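Local coordinates for 2-dehydro-3-deoxy-d-gluconate/2-dehydro-3-deoxy-phosphogluconate aldolase (Picrophilus torridus, PDB 4UXD), which is an aldolase of the dihydrodipicolinate synthetase family with a (beta/alpha)8 barrel fold, whose assembly holds four chains, at residues Ala46-Ile51 with Leu83-Glu88; Ala121-Pro126 with Tyr137-Glu142; Ile143-Asp148 with Ser173-Val178. All coordinates share one frame; numbering follows the deposited sequence.

Interaction 1: Ala46-Ile51 with Leu83-Glu88; sequences ATNILI and LKFVRE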
loop_
_atom_site.group_PDB
_atom_site.type_symbol
_atom_site.label_atom_id
_atom_site.label_comp_id
_atom_site.label_asym_id
_atom_site.label_seq_id
_atom_site.Cartn_x
_atom_site.Cartn_y
_atom_site.Cartn_z
ATOM N N ALA A 46 -21.924 31.764 11.001
ATOM C CA ALA A 46 -20.913 30.986 11.736
ATOM C C ALA A 46 -19.504 31.231 11.179
ATOM O O ALA A 46 -18.541 31.316 11.940
ATOM C CB ALA A 46 -21.240 29.511 11.702
ATOM N N THR A 47 -19.391 31.368 9.860
ATOM C CA THR A 47 -18.115 31.693 9.234
ATOM C C THR A 47 -17.545 32.978 9.838
ATOM O O THR A 47 -16.332 33.139 9.947
ATOM C CB THR A 47 -18.263 31.858 7.707
ATOM O OG1 THR A 47 -18.805 30.661 7.153
ATOM C CG2 THR A 47 -16.928 32.154 7.037
ATOM N N ASN A 48 -18.427 33.894 10.220
ATOM C CA ASN A 48 -18.008 35.141 10.852
ATOM C C ASN A 48 -17.563 34.879 12.291
ATOM O O ASN A 48 -16.553 35.402 12.755
ATOM C CB ASN A 48 -19.140 36.169 10.816
ATOM C CG ASN A 48 -18.637 37.590 10.968
ATOM O OD1 ASN A 48 -18.574 38.122 12.077
ATOM N ND2 ASN A 48 -18.273 38.214 9.853
ATOM N N ILE A 49 -18.323 34.052 12.990
ATOM C CA ILE A 49 -17.980 33.679 14.348
ATOM C C ILE A 49 -16.580 33.103 14.367
ATOM O O ILE A 49 -15.809 33.374 15.280
ATOM C CB ILE A 49 -18.995 32.676 14.908
ATOM C CG1 ILE A 49 -20.286 33.431 15.251
ATOM C CG2 ILE A 49 -18.449 31.963 16.140
ATOM C CD1 ILE A 49 -21.529 32.565 15.362
ATOM N N LEU A 50 -16.261 32.348 13.317
ATOM C CA LEU A 50 -14.976 31.679 13.173
ATOM C C LEU A 50 -13.846 32.654 12.860
ATOM O O LEU A 50 -12.762 32.590 13.462
ATOM C CB LEU A 50 -15.063 30.619 12.068
ATOM C CG LEU A 50 -13.733 29.956 11.680
ATOM C CD1 LEU A 50 -13.072 29.339 12.900
ATOM C CD2 LEU A 50 -13.936 28.911 10.589
ATOM N N ILE A 51 -14.091 33.525 11.888
ATOM C CA ILE A 51 -13.146 34.575 11.531
ATOM C C ILE A 51 -12.788 35.432 12.741
ATOM O O ILE A 51 -11.653 35.868 12.883
ATOM C CB ILE A 51 -13.721 35.484 10.426
ATOM C CG1 ILE A 51 -13.778 34.727 9.104
ATOM C CG2 ILE A 51 -12.878 36.742 10.243
ATOM C CD1 ILE A 51 -14.704 35.332 8.100
ATOM N N LEU A 83 -14.886 32.533 -0.676
ATOM C CA LEU A 83 -13.657 33.318 -0.721
ATOM C C LEU A 83 -13.991 34.814 -0.626
ATOM O O LEU A 83 -13.270 35.587 0.000
ATOM C CB LEU A 83 -12.869 33.029 -2.001
ATOM C CG LEU A 83 -12.383 31.598 -2.235
ATOM C CD1 LEU A 83 -11.481 31.545 -3.457
ATOM C CD2 LEU A 83 -11.656 31.029 -1.021
ATOM N N LYS A 84 -15.096 35.218 -1.245
ATOM C CA LYS A 84 -15.510 36.603 -1.179
ATOM C C LYS A 84 -15.881 36.983 0.257
ATOM O O LYS A 84 -15.442 38.008 0.769
ATOM C CB LYS A 84 -16.686 36.855 -2.124
ATOM C CG LYS A 84 -16.695 38.251 -2.742
ATOM C CD LYS A 84 -17.859 38.442 -3.690
ATOM C CE LYS A 84 -19.174 38.577 -2.927
ATOM N NZ LYS A 84 -20.332 38.901 -3.811
ATOM N N PHE A 85 -16.675 36.151 0.912
ATOM C CA PHE A 85 -17.126 36.469 2.252
ATOM C C PHE A 85 -15.926 36.653 3.153
ATOM O O PHE A 85 -15.780 37.680 3.813
ATOM C CB PHE A 85 -18.047 35.380 2.798
ATOM C CG PHE A 85 -18.563 35.659 4.189
ATOM C CD1 PHE A 85 -19.651 36.504 4.387
ATOM C CD2 PHE A 85 -17.978 35.063 5.296
ATOM C CE1 PHE A 85 -20.138 36.758 5.675
ATOM C CE2 PHE A 85 -18.467 35.309 6.585
ATOM C CZ PHE A 85 -19.544 36.165 6.764
ATOM N N VAL A 86 -15.040 35.667 3.138
ATOM C CA VAL A 86 -13.871 35.684 3.997
ATOM C C VAL A 86 -13.000 36.901 3.706
ATOM O O VAL A 86 -12.495 37.534 4.632
ATOM C CB VAL A 86 -13.068 34.386 3.823
ATOM C CG1 VAL A 86 -11.743 34.452 4.561
ATOM C CG2 VAL A 86 -13.913 33.210 4.300
ATOM N N ARG A 87 -12.829 37.225 2.426
ATOM C CA ARG A 87 -12.035 38.386 2.040
ATOM C C ARG A 87 -12.706 39.669 2.495
ATOM O O ARG A 87 -12.029 40.654 2.759
ATOM C CB ARG A 87 -11.800 38.428 0.518
ATOM C CG ARG A 87 -11.255 39.766 -0.036
ATOM C CD ARG A 87 -9.786 40.077 0.322
ATOM N NE ARG A 87 -9.512 40.127 1.760
ATOM C CZ ARG A 87 -8.297 40.055 2.295
ATOM N NH1 ARG A 87 -7.218 39.946 1.526
ATOM N NH2 ARG A 87 -8.154 40.079 3.609
ATOM N N GLU A 88 -14.033 39.649 2.595
ATOM C CA GLU A 88 -14.780 40.856 2.909
ATOM C C GLU A 88 -15.054 41.042 4.396
ATOM O O GLU A 88 -15.591 42.078 4.805
ATOM C CB GLU A 88 -16.107 40.860 2.159
ATOM C CG GLU A 88 -16.005 41.349 0.739
ATOM C CD GLU A 88 -17.339 41.305 0.030
ATOM O OE1 GLU A 88 -18.340 40.897 0.668
ATOM O OE2 GLU A 88 -17.383 41.677 -1.160
#

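Interaction 2: Ala121-Pro126 with Tyr137-Glu142; sequences AVLMPP and YHYYKE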
loop_
_atom_site.group_PDB
_atom_site.type_symbol
_atom_site.label_atom_id
_atom_site.label_comp_id
_atom_site.label_asym_id
_atom_site.label_seq_id
_atom_site.Cartn_x
_atom_site.Cartn_y
_atom_site.Cartn_z
ATOM N N ALA A 121 -2.545 32.119 -3.492
ATOM C CA ALA A 121 -3.295 30.931 -3.853
ATOM C C ALA A 121 -2.586 29.744 -3.234
ATOM O O ALA A 121 -1.390 29.826 -2.932
ATOM C CB ALA A 121 -3.402 30.776 -5.346
ATOM N N VAL A 122 -3.347 28.672 -3.019
ATOM C CA VAL A 122 -2.821 27.389 -2.588
ATOM C C VAL A 122 -3.376 26.280 -3.463
ATOM O O VAL A 122 -4.592 26.089 -3.542
ATOM C CB VAL A 122 -3.181 27.065 -1.141
ATOM C CG1 VAL A 122 -2.412 25.805 -0.671
ATOM C CG2 VAL A 122 -2.913 28.252 -0.248
ATOM N N LEU A 123 -2.476 25.517 -4.072
ATOM C CA LEU A 123 -2.852 24.500 -5.042
ATOM C C LEU A 123 -2.136 23.167 -4.787
ATOM O O LEU A 123 -0.910 23.125 -4.708
ATOM C CB LEU A 123 -2.542 25.000 -6.453
ATOM C CG LEU A 123 -2.848 24.023 -7.586
ATOM C CD1 LEU A 123 -4.328 23.721 -7.609
ATOM C CD2 LEU A 123 -2.390 24.583 -8.930
ATOM N N MET A 124 -2.913 22.089 -4.663
ATOM C CA MET A 124 -2.364 20.735 -4.571
ATOM C C MET A 124 -2.490 20.042 -5.925
ATOM O O MET A 124 -3.193 20.515 -6.815
ATOM C CB MET A 124 -3.065 19.900 -3.479
ATOM C CG MET A 124 -4.443 19.359 -3.846
ATOM S SD MET A 124 -5.592 20.708 -4.081
ATOM C CE MET A 124 -5.817 21.223 -2.398
ATOM N N PRO A 125 -1.792 18.922 -6.097
ATOM C CA PRO A 125 -1.917 18.350 -7.436
ATOM C C PRO A 125 -3.314 17.800 -7.748
ATOM O O PRO A 125 -4.082 17.511 -6.834
ATOM C CB PRO A 125 -0.869 17.239 -7.431
ATOM C CG PRO A 125 0.195 17.750 -6.475
ATOM C CD PRO A 125 -0.583 18.458 -5.393
ATOM N N PRO A 126 -3.646 17.677 -9.042
ATOM C CA PRO A 126 -4.913 17.065 -9.439
ATOM C C PRO A 126 -5.062 15.679 -8.870
ATOM O O PRO A 126 -4.032 15.009 -8.634
ATOM C CB PRO A 126 -4.823 16.992 -10.964
ATOM C CG PRO A 126 -3.732 17.878 -11.345
ATOM C CD PRO A 126 -2.812 18.026 -10.197
ATOM N N TYR A 137 3.767 18.215 -13.350
ATOM C CA TYR A 137 4.571 19.358 -13.757
ATOM C C TYR A 137 3.837 20.189 -14.817
ATOM O O TYR A 137 3.551 21.358 -14.588
ATOM C CB TYR A 137 5.924 18.906 -14.286
ATOM C CG TYR A 137 6.684 20.036 -14.897
ATOM C CD1 TYR A 137 7.383 20.933 -14.102
ATOM C CD2 TYR A 137 6.673 20.238 -16.268
ATOM C CE1 TYR A 137 8.062 21.994 -14.660
ATOM C CE2 TYR A 137 7.346 21.292 -16.833
ATOM C CZ TYR A 137 8.034 22.169 -16.028
ATOM O OH TYR A 137 8.715 23.220 -16.586
ATOM N N HIS A 138 3.511 19.574 -15.951
ATOM C CA HIS A 138 2.839 20.276 -17.035
ATOM C C HIS A 138 1.543 20.978 -16.566
ATOM O O HIS A 138 1.192 22.059 -17.034
ATOM C CB HIS A 138 2.541 19.306 -18.183
ATOM C CG HIS A 138 1.942 19.966 -19.383
ATOM N ND1 HIS A 138 1.171 19.284 -20.298
ATOM C CD2 HIS A 138 1.995 21.247 -19.816
ATOM C CE1 HIS A 138 0.776 20.119 -21.245
ATOM N NE2 HIS A 138 1.258 21.318 -20.975
ATOM N N TYR A 139 0.855 20.380 -15.611
ATOM C CA TYR A 139 -0.357 20.984 -15.086
ATOM C C TYR A 139 -0.064 22.286 -14.295
ATOM O O TYR A 139 -0.703 23.319 -14.535
ATOM C CB TYR A 139 -1.065 19.953 -14.234
ATOM C CG TYR A 139 -2.252 20.424 -13.468
ATOM C CD1 TYR A 139 -3.511 20.440 -14.045
ATOM C CD2 TYR A 139 -2.126 20.807 -12.138
ATOM C CE1 TYR A 139 -4.614 20.844 -13.326
ATOM C CE2 TYR A 139 -3.216 21.216 -11.411
ATOM C CZ TYR A 139 -4.459 21.235 -12.010
ATOM O OH TYR A 139 -5.544 21.630 -11.273
ATOM N N TYR A 140 0.907 22.245 -13.383
ATOM C CA TYR A 140 1.358 23.458 -12.695
ATOM C C TYR A 140 1.964 24.464 -13.679
ATOM O O TYR A 140 1.836 25.675 -13.509
ATOM C CB TYR A 140 2.387 23.133 -11.606
ATOM C CG TYR A 140 1.785 22.683 -10.297
ATOM C CD1 TYR A 140 1.453 23.598 -9.306
ATOM C CD2 TYR A 140 1.543 21.340 -10.058
ATOM C CE1 TYR A 140 0.908 23.185 -8.115
ATOM C CE2 TYR A 140 1.000 20.911 -8.870
ATOM C CZ TYR A 140 0.682 21.827 -7.897
ATOM O OH TYR A 140 0.134 21.365 -6.713
ATOM N N LYS A 141 2.626 23.949 -14.705
ATOM C CA LYS A 141 3.237 24.786 -15.723
ATOM C C LYS A 141 2.194 25.675 -16.414
ATOM O O LYS A 141 2.321 26.906 -16.449
ATOM C CB LYS A 141 3.956 23.900 -16.747
ATOM C CG LYS A 141 4.730 24.636 -17.827
ATOM C CD LYS A 141 5.969 23.822 -18.209
ATOM C CE LYS A 141 6.589 24.191 -19.559
ATOM N NZ LYS A 141 5.678 24.916 -20.478
ATOM N N GLU A 142 1.159 25.039 -16.951
ATOM C CA GLU A 142 0.131 25.738 -17.695
ATOM C C GLU A 142 -0.542 26.780 -16.820
ATOM O O GLU A 142 -0.907 27.865 -17.276
ATOM C CB GLU A 142 -0.905 24.743 -18.213
ATOM C CG GLU A 142 -1.683 25.213 -19.428
ATOM C CD GLU A 142 -1.190 24.570 -20.716
ATOM O OE1 GLU A 142 0.036 24.333 -20.833
ATOM O OE2 GLU A 142 -2.031 24.286 -21.600
#

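Interaction 3: Ile143-Asp148 with Ser173-Val178; sequences ILSSND and SEFSSV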
loop_
_atom_site.group_PDB
_atom_site.type_symbol
_atom_site.label_atom_id
_atom_site.label_comp_id
_atom_site.label_asym_id
_atom_site.label_seq_id
_atom_site.Cartn_x
_atom_site.Cartn_y
_atom_site.Cartn_z
ATOM N N ILE A 143 -0.699 26.437 -15.547
ATOM C CA ILE A 143 -1.440 27.271 -14.623
ATOM C C ILE A 143 -0.603 28.496 -14.216
ATOM O O ILE A 143 -1.062 29.641 -14.311
ATOM C CB ILE A 143 -1.863 26.448 -13.391
ATOM C CG1 ILE A 143 -2.958 25.462 -13.780
ATOM C CG2 ILE A 143 -2.384 27.328 -12.287
ATOM C CD1 ILE A 143 -3.177 24.326 -12.788
ATOM N N LEU A 144 0.622 28.240 -13.771
ATOM C CA LEU A 144 1.526 29.295 -13.340
ATOM C C LEU A 144 1.853 30.267 -14.472
ATOM O O LEU A 144 2.260 31.403 -14.218
ATOM C CB LEU A 144 2.824 28.697 -12.802
ATOM C CG LEU A 144 2.703 27.847 -11.540
ATOM C CD1 LEU A 144 4.012 27.097 -11.289
ATOM C CD2 LEU A 144 2.342 28.700 -10.359
ATOM N N SER A 145 1.698 29.809 -15.715
ATOM C CA SER A 145 1.965 30.643 -16.879
ATOM C C SER A 145 0.852 31.642 -17.131
ATOM O O SER A 145 0.993 32.524 -17.977
ATOM C CB SER A 145 2.156 29.785 -18.127
ATOM O OG SER A 145 3.460 29.250 -18.176
ATOM N N SER A 146 -0.246 31.505 -16.393
ATOM C CA SER A 146 -1.431 32.321 -16.619
ATOM C C SER A 146 -1.832 33.124 -15.380
ATOM O O SER A 146 -2.851 33.801 -15.379
ATOM C CB SER A 146 -2.589 31.424 -17.051
ATOM O OG SER A 146 -2.225 30.657 -18.182
ATOM N N ASN A 147 -1.035 33.048 -14.324
ATOM C CA ASN A 147 -1.407 33.686 -13.071
ATOM C C ASN A 147 -0.185 34.123 -12.276
ATOM O O ASN A 147 0.566 33.299 -11.734
ATOM C CB ASN A 147 -2.272 32.744 -12.230
ATOM C CG ASN A 147 -3.576 32.392 -12.906
ATOM O OD1 ASN A 147 -3.704 31.336 -13.518
ATOM N ND2 ASN A 147 -4.550 33.286 -12.818
ATOM N N ASP A 148 -0.014 35.438 -12.208
ATOM C CA ASP A 148 1.161 36.036 -11.608
ATOM C C ASP A 148 1.157 35.911 -10.080
ATOM O O ASP A 148 2.220 35.956 -9.445
ATOM C CB ASP A 148 1.251 37.510 -12.017
ATOM C CG ASP A 148 2.659 37.914 -12.402
ATOM O OD1 ASP A 148 3.486 38.154 -11.493
ATOM O OD2 ASP A 148 2.945 37.978 -13.618
ATOM N N SER A 173 12.245 27.376 -9.693
ATOM C CA SER A 173 13.159 28.152 -10.521
ATOM C C SER A 173 12.493 28.723 -11.768
ATOM O O SER A 173 12.906 29.768 -12.255
ATOM C CB SER A 173 14.360 27.297 -10.929
ATOM O OG SER A 173 13.962 26.184 -11.704
ATOM N N GLU A 174 11.464 28.053 -12.278
ATOM C CA GLU A 174 10.812 28.462 -13.530
ATOM C C GLU A 174 9.703 29.508 -13.326
ATOM O O GLU A 174 9.263 30.138 -14.288
ATOM C CB GLU A 174 10.241 27.229 -14.235
ATOM C CG GLU A 174 9.771 27.451 -15.662
ATOM C CD GLU A 174 9.291 26.162 -16.337
ATOM O OE1 GLU A 174 9.504 25.071 -15.759
ATOM O OE2 GLU A 174 8.698 26.243 -17.441
ATOM N N PHE A 175 9.248 29.692 -12.087
ATOM C CA PHE A 175 8.215 30.686 -11.794
ATOM C C PHE A 175 8.443 31.287 -10.431
ATOM O O PHE A 175 8.314 30.615 -9.410
ATOM C CB PHE A 175 6.807 30.077 -11.868
ATOM C CG PHE A 175 6.533 29.352 -13.147
ATOM C CD1 PHE A 175 6.156 30.043 -14.284
ATOM C CD2 PHE A 175 6.668 27.972 -13.216
ATOM C CE1 PHE A 175 5.911 29.372 -15.471
ATOM C CE2 PHE A 175 6.427 27.290 -14.403
ATOM C CZ PHE A 175 6.047 27.992 -15.530
ATOM N N SER A 176 8.795 32.563 -10.425
ATOM C CA SER A 176 9.047 33.292 -9.194
ATOM C C SER A 176 7.766 33.406 -8.367
ATOM O O SER A 176 7.817 33.548 -7.157
ATOM C CB SER A 176 9.624 34.679 -9.507
ATOM O OG SER A 176 8.646 35.532 -10.082
ATOM N N SER A 177 6.620 33.312 -9.030
ATOM C CA SER A 177 5.317 33.390 -8.366
ATOM C C SER A 177 5.125 32.327 -7.281
ATOM O O SER A 177 4.298 32.501 -6.377
ATOM C CB SER A 177 4.207 33.253 -9.399
ATOM O OG SER A 177 4.432 32.108 -10.202
ATOM N N VAL A 178 5.864 31.222 -7.387
ATOM C CA VAL A 178 5.812 30.187 -6.373
ATOM C C VAL A 178 6.591 30.669 -5.151
ATOM O O VAL A 178 7.809 30.810 -5.185
ATOM C CB VAL A 178 6.381 28.829 -6.876
ATOM C CG1 VAL A 178 6.352 27.785 -5.753
ATOM C CG2 VAL A 178 5.607 28.323 -8.095
#

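Interaction 1: Ala46-Ile51 with Leu83-Glu88
Phe85 reaches out from helix 76-88 and packs on Thr47, Asn48 and Ile51 of helix 44-56. Both helices belong to the outer layer of a (beta/alpha)8 barrel. They follow each other in the chain, with strand 61-63 between them. The two short segments run in broadly the same direction, 43° apart. Their axes come no closer than 10.7 Å, and the Phe85 ring spans much of that gap. Its CG is anti to the backbone N (chi1 -179°), which extends the ring toward the facing helix.

The tight part lies along the CD2-CE2 bond of the ring. Thr47 CG2 is 3.5 Å from Phe85 CE2 and sits obliquely to the ring. The two side chains pass each other in opposite directions. The hydroxyl turns the other way: OG1 is hydrogen-bonded to Asp43 O, while the methyl CG2, anti to the backbone N, meets the ring. Thr47 CG2 also lies 4.2 Å from Val86 CG2. Ile51 fills in beside them: its CD1 is 4.1 Å from Phe85 CE2 and 4.4 Å from Val86 CG2. Thr47, Ile51 and Val86 are all buried, and no hydrogen bond crosses between the segments.

The other side is looser and partly open to solvent. Here Asn48 lies against the CZ end of the ring. Its side chain crosses that of Phe85 at about a right angle, with amide and ring planes 71° apart. ND2 stays 3.9 Å from Phe85 CZ, a packing distance. OD1 is hydrogen-bonded to Lys52 NZ, on the same helix. The backbone joins in on this side too: Asn48 N meets the ring edge near its plane, 3.9 Å from Phe85 CE2.

Interaction 2: Ala121-Pro126 with Tyr137-Glu142
The hydroxyl of Tyr140 makes the one hydrogen bond between the segments, from OH to Leu123 O at 2.9 Å. The hydroxyl approaches Leu123 O from above the plane of the carbonyl group, 54° out of it, rather than along a lone pair. Leu123 O itself lies in the plane of the Tyr140 ring, at its edge. The bond ties helix 133-144 to the end of strand 120-123. Tyr140 CG is anti to its carbonyl carbon (chi1 -82°), and the long ring then brings the hydroxyl to the strand.

Apolar groups meet the same ring. Leu123 CD2 comes obliquely to within 3.7 Å of Tyr140 CE1. Pro125 CG is at the edge of the ring, 4.0 Å from Tyr140 CE2. The hydroxyl end is thus set among buried atoms of the chain just where the strand ends.

Tyr139 makes the second half of the contact. Pro126 sets CG, with CD beside it, down over the face of the Tyr139 ring in a CH-pi contact. Pro126 CG is 3.3 Å from the centroid of the Tyr139 ring and only 8° off the ring normal. Leu123 CD2 touches Tyr139 as well, 4.3 Å from CE2, and so packs on both tyrosines. The hydroxyl of Tyr139 bonds to Ser100 O. Pro289 of the second subunit also packs on Tyr139.

Strand 120-123, helix 133-144 and strand 150-155 form a right-handed beta-alpha-beta unit, the repeating element of the (beta/alpha)8 barrel.

Interaction 3: Ile143-Asp148 with Ser173-Val178
The CA atoms of Asp148 and Ser177 are 5.9 Å apart, and those of Leu144 and Phe175 7.0 Å. Both segments leave the end of an outer helix of the (beta/alpha)8 barrel, 133-144 in one case and 165-174 in the other. They lie where the chain turns back toward the parallel strands 150-155 and 178-183. Phe175 is the first residue to leave helical geometry after helix 165-174. It opens a type I beta turn to Val178, closed by the 3.2 Å bond from Val178 N to Phe175 O.

Leu144 carries most of the packing. Its CB lies over one face of the Phe175 ring, 3.8 Å from the centroid of that ring and 11° off the normal, a CH-pi contact. Glu174 CG lies over the opposite face, toward the rim, so the ring is held between the two. With CG of Leu144 anti to the carbonyl carbon (chi1 -65°), the branch leads on past the ring and brings CD1 to 3.4 Å from Phe175 CD2. The same methyl lies 3.8 Å from Val178 CG2, where the two side chains cross at about a right angle. Leu144 and Val178 are both buried.

Toward solvent the contact is thinner. Ser145 OG approaches the ring obliquely, 3.7 Å from Phe175 CE1. Its polar partner is Lys141 O, one helical turn earlier.

On the strand side, Ser177 forms a backbone hydrogen bond with Leu151, which links the turn to strand 150-155. Close by, Ser177 CB rests against the backbone of Asp148, 3.4 Å from Asp148 O.

In the fold
Interactions 2 and 3 are neighbours. Their centres are about 10 Å apart, and both use helix 133-144: interaction 2 its middle, interaction 3 its end. They touch directly, with Leu123 CD2 packed 3.9 Å from Ile143 CD1. Lys141 CE also lies 3.6 Å from Glu174 OE2. Together they join helix 133-144 to the strand before it and to the end of helix 165-174. Interaction 1 stands apart, at an earlier helix pair of the same barrel. Its centre is about 26 Å from that of interaction 2 and about 28 Å from that of interaction 3. The second subunit reaches interaction 2, whereas interactions 1 and 3 touch no other chain of the assembly.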